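Local coordinates for hypothetical protein Atu0492 (Agrobacterium tumefaciens, PDB 2GMY), which is of unknown function but, as a member of the AhpD-like carboxymuconolactone decarboxylase family, probably serves as a thiol-based antioxidant defence protein, at residues H36-R41 against W68-V74; N46-C51 against I136-F140. All coordinates share one frame; numbering follows the deposited sequence.

Contact 1. Residues H36-R41 against W68-V74; sequences HLIKLR and WINLMSV
M72 reaches from segment 68-74 into the groove between L37 and L40 of helix 32-45, and it buries more area here than any other residue. Its CG stands anti to the backbone N (chi1 -172°), and two further bends curl the chain until methyl CE faces the helix. There CE lies 3.5 Å from L37 O and 3.9 Å from L40 CD2, and close to L37 CG as well. The methyl therefore rests against helix backbone as well as leucine branches, and this is the tight, apolar half of the contact. Nearer the start of 36-41, W68 brings the six-membered part of its indole to L37: CZ2 is 3.8 Å from L37 CB, and L37 N comes to the ring edge. The indole NE1 is engaged by E85, while L40 CD2 also touches I69 O and, more distantly, I69 CG2.

The other end is polar and looser. R41 passes M72 at a slant, its CD 3.9 Å from M72 CG, then offers NH1 to the successive carbonyls of M72 and S73. Both bonds are weak and bent, 2.9 Å from R41 NH1 to M72 O and 3.2 Å from R41 NH1 to S73 O. Water 1 bridges R41 NH2 and S73 O, donating to the carbonyl at 2.7 Å. A salt bridge from NE to D93 is the stronger hold on the guanidinium, so residues 72-73 meet an arginine already tied down by helix 83-96.

That same helix covers L37, R41 and M72 through L89, whereas I38, on another side of helix 32-45, packs on helix 117-139. S73 also meets I44 of a second subunit, placing this packing of helix 32-45 against residues 68-74 beside a subunit interface.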
ATOM      1  N   HIS A  36     -13.759 -16.461 -19.313  1.00 13.93           N
ATOM      2  CA  HIS A  36     -13.421 -17.207 -18.093  1.00 13.68           C
ATOM      3  C   HIS A  36     -12.219 -16.611 -17.367  1.00 13.21           C
ATOM      4  O   HIS A  36     -12.233 -16.439 -16.148  1.00 13.42           O
ATOM      5  CB  HIS A  36     -13.099 -18.661 -18.422  1.00 13.97           C
ATOM      6  CG  HIS A  36     -14.272 -19.432 -18.929  1.00 15.75           C
ATOM      7  ND1 HIS A  36     -15.526 -19.318 -18.373  1.00 16.66           N
ATOM      8  CD2 HIS A  36     -14.376 -20.348 -19.921  1.00 17.81           C
ATOM      9  CE1 HIS A  36     -16.359 -20.128 -19.007  1.00 18.67           C
ATOM     10  NE2 HIS A  36     -15.686 -20.761 -19.951  1.00 17.88           N
ATOM     11  N   LEU A  37     -11.180 -16.314 -18.128  1.00 12.45           N
ATOM     12  CA  LEU A  37      -9.948 -15.743 -17.584  1.00 12.25           C
ATOM     13  C   LEU A  37     -10.210 -14.406 -16.897  1.00 11.86           C
ATOM     14  O   LEU A  37      -9.725 -14.155 -15.787  1.00 11.72           O
ATOM     15  CB  LEU A  37      -8.951 -15.570 -18.732  1.00 12.84           C
ATOM     16  CG  LEU A  37      -7.581 -14.999 -18.380  1.00 11.78           C
ATOM     17  CD1 LEU A  37      -6.581 -15.478 -19.411  1.00 13.83           C
ATOM     18  CD2 LEU A  37      -7.603 -13.460 -18.269  1.00 12.73           C
ATOM     19  N   ILE A  38     -10.937 -13.527 -17.580  1.00 11.10           N
ATOM     20  CA  ILE A  38     -11.274 -12.216 -17.017  1.00 10.84           C
ATOM     21  C   ILE A  38     -12.035 -12.377 -15.697  1.00 10.37           C
ATOM     22  O   ILE A  38     -11.704 -11.723 -14.690  1.00 11.19           O
ATOM     23  CB  ILE A  38     -12.120 -11.389 -18.018  1.00 11.26           C
ATOM     24  CG1 ILE A  38     -11.260 -10.921 -19.185  1.00 11.59           C
ATOM     25  CG2 ILE A  38     -12.805 -10.223 -17.299  1.00 12.82           C
ATOM     26  CD1 ILE A  38     -12.094 -10.518 -20.420  1.00 13.46           C
ATOM     27  N   LYS A  39     -13.049 -13.242 -15.700  1.00 10.15           N
ATOM     28  CA  LYS A  39     -13.900 -13.399 -14.518  1.00 11.20           C
ATOM     29  C   LYS A  39     -13.151 -14.020 -13.353  1.00 11.15           C
ATOM     30  O   LYS A  39     -13.279 -13.568 -12.211  1.00 12.26           O
ATOM     31  CB  LYS A  39     -15.137 -14.232 -14.840  1.00 11.40           C
ATOM     32  CG  LYS A  39     -16.145 -13.487 -15.705  1.00 14.09           C
ATOM     33  CD  LYS A  39     -17.272 -14.430 -16.098  1.00 18.65           C
ATOM     34  CE  LYS A  39     -18.380 -13.674 -16.771  1.00 22.98           C
ATOM     35  NZ  LYS A  39     -19.622 -14.487 -16.716  1.00 26.50           N
ATOM     36  N   LEU A  40     -12.358 -15.050 -13.638  1.00 11.04           N
ATOM     37  CA  LEU A  40     -11.650 -15.756 -12.569  1.00 11.51           C
ATOM     38  C   LEU A  40     -10.571 -14.860 -11.978  1.00 11.57           C
ATOM     39  O   LEU A  40     -10.482 -14.702 -10.753  1.00 11.70           O
ATOM     40  CB  LEU A  40     -11.063 -17.079 -13.080  1.00 12.38           C
ATOM     41  CG  LEU A  40     -10.267 -17.903 -12.058  1.00 12.36           C
ATOM     42  CD1 LEU A  40     -11.084 -18.205 -10.797  1.00 13.21           C
ATOM     43  CD2 LEU A  40      -9.802 -19.178 -12.719  1.00 13.31           C
ATOM     44  N   ARG A  41      -9.773 -14.242 -12.838  1.00 10.91           N
ATOM     45  CA  ARG A  41      -8.666 -13.414 -12.328  1.00 10.89           C
ATOM     46  C   ARG A  41      -9.149 -12.214 -11.510  1.00 10.86           C
ATOM     47  O   ARG A  41      -8.650 -11.983 -10.395  1.00 11.12           O
ATOM     48  CB  ARG A  41      -7.730 -12.962 -13.456  1.00 11.03           C
ATOM     49  CG  ARG A  41      -6.575 -12.079 -12.979  1.00 11.50           C
ATOM     50  CD  ARG A  41      -5.663 -12.768 -11.961  1.00 11.92           C
ATOM     51  NE  ARG A  41      -4.712 -11.774 -11.455  1.00 12.65           N
ATOM     52  CZ  ARG A  41      -3.942 -11.950 -10.389  1.00 13.67           C
ATOM     53  NH1 ARG A  41      -3.974 -13.105  -9.712  1.00 13.59           N
ATOM     54  NH2 ARG A  41      -3.128 -10.968 -10.008  1.00 13.65           N
ATOM     55  N   TRP A  68      -4.199 -24.357 -15.364  1.00 15.34           N
ATOM     56  CA  TRP A  68      -4.660 -23.054 -15.852  1.00 15.05           C
ATOM     57  C   TRP A  68      -5.528 -22.366 -14.801  1.00 14.57           C
ATOM     58  O   TRP A  68      -5.418 -21.155 -14.571  1.00 14.27           O
ATOM     59  CB  TRP A  68      -5.464 -23.269 -17.128  1.00 15.73           C
ATOM     60  CG  TRP A  68      -5.863 -22.050 -17.913  1.00 14.93           C
ATOM     61  CD1 TRP A  68      -5.215 -21.533 -18.996  1.00 15.56           C
ATOM     62  CD2 TRP A  68      -7.039 -21.250 -17.729  1.00 14.16           C
ATOM     63  NE1 TRP A  68      -5.906 -20.449 -19.490  1.00 14.88           N
ATOM     64  CE2 TRP A  68      -7.029 -20.257 -18.733  1.00 15.47           C
ATOM     65  CE3 TRP A  68      -8.102 -21.278 -16.811  1.00 14.42           C
ATOM     66  CZ2 TRP A  68      -8.038 -19.300 -18.853  1.00 16.86           C
ATOM     67  CZ3 TRP A  68      -9.114 -20.315 -16.925  1.00 15.34           C
ATOM     68  CH2 TRP A  68      -9.069 -19.338 -17.940  1.00 15.64           C
ATOM     69  N   ILE A  69      -6.408 -23.146 -14.180  1.00 13.54           N
ATOM     70  CA  ILE A  69      -7.323 -22.654 -13.134  1.00 13.76           C
ATOM     71  C   ILE A  69      -6.576 -22.292 -11.840  1.00 14.13           C
ATOM     72  O   ILE A  69      -6.706 -21.172 -11.320  1.00 13.80           O
ATOM     73  CB  ILE A  69      -8.408 -23.715 -12.847  1.00 13.81           C
ATOM     74  CG1 ILE A  69      -9.320 -23.884 -14.071  1.00 14.57           C
ATOM     75  CG2 ILE A  69      -9.212 -23.368 -11.594  1.00 14.87           C
ATOM     76  CD1 ILE A  69     -10.294 -25.083 -13.927  1.00 13.97           C
ATOM     77  N   ASN A  70      -5.778 -23.225 -11.329  1.00 14.12           N
ATOM     78  CA  ASN A  70      -5.103 -23.018 -10.043  1.00 15.50           C
ATOM     79  C   ASN A  70      -3.981 -22.004 -10.024  1.00 15.09           C
ATOM     80  O   ASN A  70      -3.697 -21.416  -8.977  1.00 15.61           O
ATOM     81  CB  ASN A  70      -4.597 -24.335  -9.496  1.00 16.20           C
ATOM     82  CG  ASN A  70      -5.708 -25.145  -8.905  1.00 18.14           C
ATOM     83  OD1 ASN A  70      -6.121 -26.156  -9.474  1.00 22.59           O
ATOM     84  ND2 ASN A  70      -6.234 -24.686  -7.775  1.00 19.27           N
ATOM     85  N   LEU A  71      -3.336 -21.779 -11.159  1.00 14.13           N
ATOM     86  CA  LEU A  71      -2.210 -20.865 -11.181  1.00 13.83           C
ATOM     87  C   LEU A  71      -2.615 -19.422 -11.453  1.00 13.29           C
ATOM     88  O   LEU A  71      -1.784 -18.538 -11.499  1.00 13.46           O
ATOM     89  CB  LEU A  71      -1.149 -21.332 -12.165  1.00 14.40           C
ATOM     90  CG  LEU A  71      -0.283 -22.497 -11.676  1.00 16.81           C
ATOM     91  CD1 LEU A  71       0.398 -23.079 -12.832  1.00 22.14           C
ATOM     92  CD2 LEU A  71       0.733 -22.020 -10.678  1.00 19.49           C
ATOM     93  N   MET A  72      -3.909 -19.193 -11.598  1.00 13.28           N
ATOM     94  CA  MET A  72      -4.352 -17.869 -11.964  1.00 13.06           C
ATOM     95  C   MET A  72      -4.086 -16.851 -10.879  1.00 13.11           C
ATOM     96  O   MET A  72      -3.997 -15.681 -11.137  1.00 13.11           O
ATOM     97  CB  MET A  72      -5.813 -17.824 -12.314  1.00 13.77           C
ATOM     98  CG  MET A  72      -6.110 -16.497 -12.857  1.00 13.34           C
ATOM     99  SD  MET A  72      -5.876 -16.595 -14.607  1.00 18.37           S
ATOM    100  CE  MET A  72      -7.589 -16.806 -14.797  1.00  2.00           C
ATOM    101  N   SER A  73      -4.015 -17.324  -9.649  1.00 12.84           N
ATOM    102  CA  SER A  73      -3.784 -16.445  -8.528  1.00 12.64           C
ATOM    103  C   SER A  73      -2.356 -15.914  -8.552  1.00 12.80           C
ATOM    104  O   SER A  73      -2.064 -14.948  -7.904  1.00 13.26           O
ATOM    105  CB  SER A  73      -4.050 -17.176  -7.215  1.00 13.00           C
ATOM    106  OG  SER A  73      -3.155 -18.226  -7.038  1.00 13.42           O
ATOM    107  N   VAL A  74      -1.493 -16.563  -9.326  1.00 11.96           N
ATOM    108  CA  VAL A  74      -0.050 -16.297  -9.329  1.00 12.36           C
ATOM    109  C   VAL A  74       0.492 -16.324 -10.766  1.00 12.37           C
ATOM    110  O   VAL A  74       1.615 -16.742 -11.032  1.00 12.74           O
ATOM    111  CB  VAL A  74       0.714 -17.306  -8.401  1.00 11.62           C
ATOM    112  CG1 VAL A  74       0.328 -17.099  -6.935  1.00 13.42           C
ATOM    113  CG2 VAL A  74       0.450 -18.754  -8.817  1.00 13.46           C
TER
HETATM  114  O   HOH W   1      -0.822 -12.561  -8.438  1.00 30.57           O

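Contact 2. Residues N46-C51 against I136-F140; sequences NGCAFC and IAVGF
C48 turns its SG away from the backbone N (chi1 -171°) and so lays the sulfur against helix 117-139, where A137 and V138 receive it. A chi1 of -175° at F50 swings its ring to the same methyl. A137 CB thus becomes the shared point of the contact, 3.6 Å from C48 SG and 3.9 Å from F50 CD2, with the ring meeting it obliquely. V138 adds CG2, the branch beside its backbone N, which presses on C48 CB at 3.7 Å and skirts the carbonyls of N46 and G47.

The cysteine side is a helix junction. G47, with positive phi, closes helix 32-45 in a Schellman motif, and C48 is the N-cap of helix 49-61: its SG accepts from C51 N at 3.4 Å and a fairly straight 156°. N46 is fastened to helix 117-139 by ND2 bonding to N131, and N134 of that helix touches both cysteines.

C48 and C51 form a C-x-x-C pair as in AhpD, where the two cysteines are redox-active; the same role is probable here. C48 SG stands 3.5 Å from C51 SG, too far for a disulfide. No hydrogen bond crosses the two segments: the A137 and V138 methyls give the thiol pair an apolar neighbour, while N134 adds a polar one.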
ATOM      1  N   ASN A  46     -10.153  -9.451  -6.238  1.00 10.54           N
ATOM      2  CA  ASN A  46     -11.153  -8.807  -5.387  1.00 11.06           C
ATOM      3  C   ASN A  46     -11.549  -9.607  -4.150  1.00 11.11           C
ATOM      4  O   ASN A  46     -12.377  -9.139  -3.375  1.00 12.10           O
ATOM      5  CB  ASN A  46     -12.384  -8.438  -6.195  1.00 11.45           C
ATOM      6  CG  ASN A  46     -12.137  -7.259  -7.101  1.00 11.61           C
ATOM      7  OD1 ASN A  46     -11.319  -6.381  -6.791  1.00 11.09           O
ATOM      8  ND2 ASN A  46     -12.831  -7.238  -8.231  1.00 12.66           N
ATOM      9  N   GLY A  47     -10.988 -10.806  -3.988  1.00 11.21           N
ATOM     10  CA  GLY A  47     -11.244 -11.607  -2.788  1.00 12.40           C
ATOM     11  C   GLY A  47     -12.631 -12.247  -2.779  1.00 13.12           C
ATOM     12  O   GLY A  47     -13.147 -12.626  -1.714  1.00 13.48           O
ATOM     13  N   CYS A  48     -13.235 -12.381  -3.956  1.00 13.13           N
ATOM     14  CA  CYS A  48     -14.623 -12.842  -4.029  1.00 13.46           C
ATOM     15  C   CYS A  48     -14.707 -14.365  -4.160  1.00 13.76           C
ATOM     16  O   CYS A  48     -14.639 -14.910  -5.276  1.00 13.51           O
ATOM     17  CB  CYS A  48     -15.352 -12.164  -5.183  1.00 13.30           C
ATOM     18  SG  CYS A  48     -17.125 -12.540  -5.119  1.00 15.01           S
ATOM     19  N   ALA A  49     -14.839 -15.043  -3.020  1.00 13.77           N
ATOM     20  CA  ALA A  49     -14.949 -16.511  -3.006  1.00 14.20           C
ATOM     21  C   ALA A  49     -16.177 -16.985  -3.775  1.00 13.94           C
ATOM     22  O   ALA A  49     -16.116 -17.981  -4.509  1.00 13.97           O
ATOM     23  CB  ALA A  49     -14.991 -17.034  -1.583  1.00 14.50           C
ATOM     24  N   PHE A  50     -17.289 -16.270  -3.610  1.00 14.61           N
ATOM     25  CA  PHE A  50     -18.525 -16.604  -4.310  1.00 15.15           C
ATOM     26  C   PHE A  50     -18.272 -16.708  -5.814  1.00 15.16           C
ATOM     27  O   PHE A  50     -18.646 -17.697  -6.451  1.00 15.27           O
ATOM     28  CB  PHE A  50     -19.616 -15.569  -4.025  1.00 16.27           C
ATOM     29  CG  PHE A  50     -20.949 -15.916  -4.622  1.00 17.60           C
ATOM     30  CD1 PHE A  50     -21.796 -16.820  -3.987  1.00 19.57           C
ATOM     31  CD2 PHE A  50     -21.363 -15.324  -5.812  1.00 18.72           C
ATOM     32  CE1 PHE A  50     -23.041 -17.137  -4.533  1.00 20.58           C
ATOM     33  CE2 PHE A  50     -22.609 -15.635  -6.367  1.00 18.92           C
ATOM     34  CZ  PHE A  50     -23.445 -16.543  -5.718  1.00 20.25           C
ATOM     35  N   CYS A  51     -17.630 -15.689  -6.376  1.00 15.26           N
ATOM     36  CA  CYS A  51     -17.368 -15.684  -7.807  1.00 15.57           C
ATOM     37  C   CYS A  51     -16.240 -16.624  -8.203  1.00 15.46           C
ATOM     38  O   CYS A  51     -16.330 -17.259  -9.245  1.00 15.49           O
ATOM     39  CB  CYS A  51     -17.124 -14.267  -8.336  1.00 16.17           C
ATOM     40  SG  CYS A  51     -18.616 -13.205  -8.201  1.00 18.28           S
ATOM     41  N   ILE A 136     -20.979  -6.737  -5.419  1.00 13.18           N
ATOM     42  CA  ILE A 136     -22.270  -7.205  -4.929  1.00 13.62           C
ATOM     43  C   ILE A 136     -22.096  -8.426  -4.031  1.00 13.59           C
ATOM     44  O   ILE A 136     -22.620  -8.458  -2.914  1.00 13.66           O
ATOM     45  CB  ILE A 136     -23.228  -7.511  -6.105  1.00 13.61           C
ATOM     46  CG1 ILE A 136     -23.580  -6.206  -6.833  1.00 14.21           C
ATOM     47  CG2 ILE A 136     -24.497  -8.235  -5.627  1.00 15.06           C
ATOM     48  CD1 ILE A 136     -24.198  -6.418  -8.224  1.00 15.59           C
ATOM     49  N   ALA A 137     -21.352  -9.420  -4.503  1.00 13.32           N
ATOM     50  CA  ALA A 137     -21.211 -10.671  -3.742  1.00 13.91           C
ATOM     51  C   ALA A 137     -20.441 -10.483  -2.436  1.00 14.23           C
ATOM     52  O   ALA A 137     -20.845 -10.989  -1.387  1.00 14.58           O
ATOM     53  CB  ALA A 137     -20.580 -11.743  -4.582  1.00 14.62           C
ATOM     54  N   VAL A 138     -19.322  -9.772  -2.492  1.00 13.80           N
ATOM     55  CA  VAL A 138     -18.570  -9.533  -1.263  1.00 14.54           C
ATOM     56  C   VAL A 138     -19.357  -8.571  -0.365  1.00 14.92           C
ATOM     57  O   VAL A 138     -19.503  -8.804   0.846  1.00 15.35           O
ATOM     58  CB  VAL A 138     -17.146  -9.019  -1.558  1.00 14.31           C
ATOM     59  CG1 VAL A 138     -16.403  -8.693  -0.264  1.00 14.23           C
ATOM     60  CG2 VAL A 138     -16.374 -10.063  -2.355  1.00 14.81           C
ATOM     61  N   GLY A 139     -19.871  -7.502  -0.967  1.00 14.82           N
ATOM     62  CA  GLY A 139     -20.683  -6.531  -0.249  1.00 15.56           C
ATOM     63  C   GLY A 139     -21.839  -7.145   0.527  1.00 15.67           C
ATOM     64  O   GLY A 139     -22.119  -6.731   1.657  1.00 16.17           O
ATOM     65  N   PHE A 140     -22.496  -8.143  -0.057  1.00 15.51           N
ATOM     66  CA  PHE A 140     -23.659  -8.760   0.603  1.00 15.97           C
ATOM     67  C   PHE A 140     -23.346 -10.131   1.209  1.00 16.45           C
ATOM     68  O   PHE A 140     -24.257 -10.868   1.605  1.00 16.56           O
ATOM     69  CB  PHE A 140     -24.854  -8.816  -0.358  1.00 16.32           C
ATOM     70  CG  PHE A 140     -25.282  -7.448  -0.861  1.00 16.92           C
ATOM     71  CD1 PHE A 140     -25.177  -6.328  -0.041  1.00 18.32           C
ATOM     72  CD2 PHE A 140     -25.780  -7.287  -2.146  1.00 18.42           C
ATOM     73  CE1 PHE A 140     -25.556  -5.061  -0.498  1.00 18.08           C
ATOM     74  CE2 PHE A 140     -26.174  -6.026  -2.611  1.00 17.48           C
ATOM     75  CZ  PHE A 140     -26.062  -4.915  -1.783  1.00 18.04           C
TER

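Both contacts are largely buried, but contact 1 lies nearer the middle of the chain, its centre about 8 Å from the chain centre against about 12 Å for contact 2. Helix 32-45 joins them: its middle carries contact 1, and the junction where it ends and helix 49-61 begins carries contact 2. The centres are about 16 Å apart and the contacts do not touch. Contact 1 combines methionine and leucine packing with an arginine reaching backbone carbonyls, whereas contact 2 has sulfur, methyl and ring packing alone. Each also adjoins the assembly: a second subunit touches both, and a third packs against V138 and N46 in contact 2.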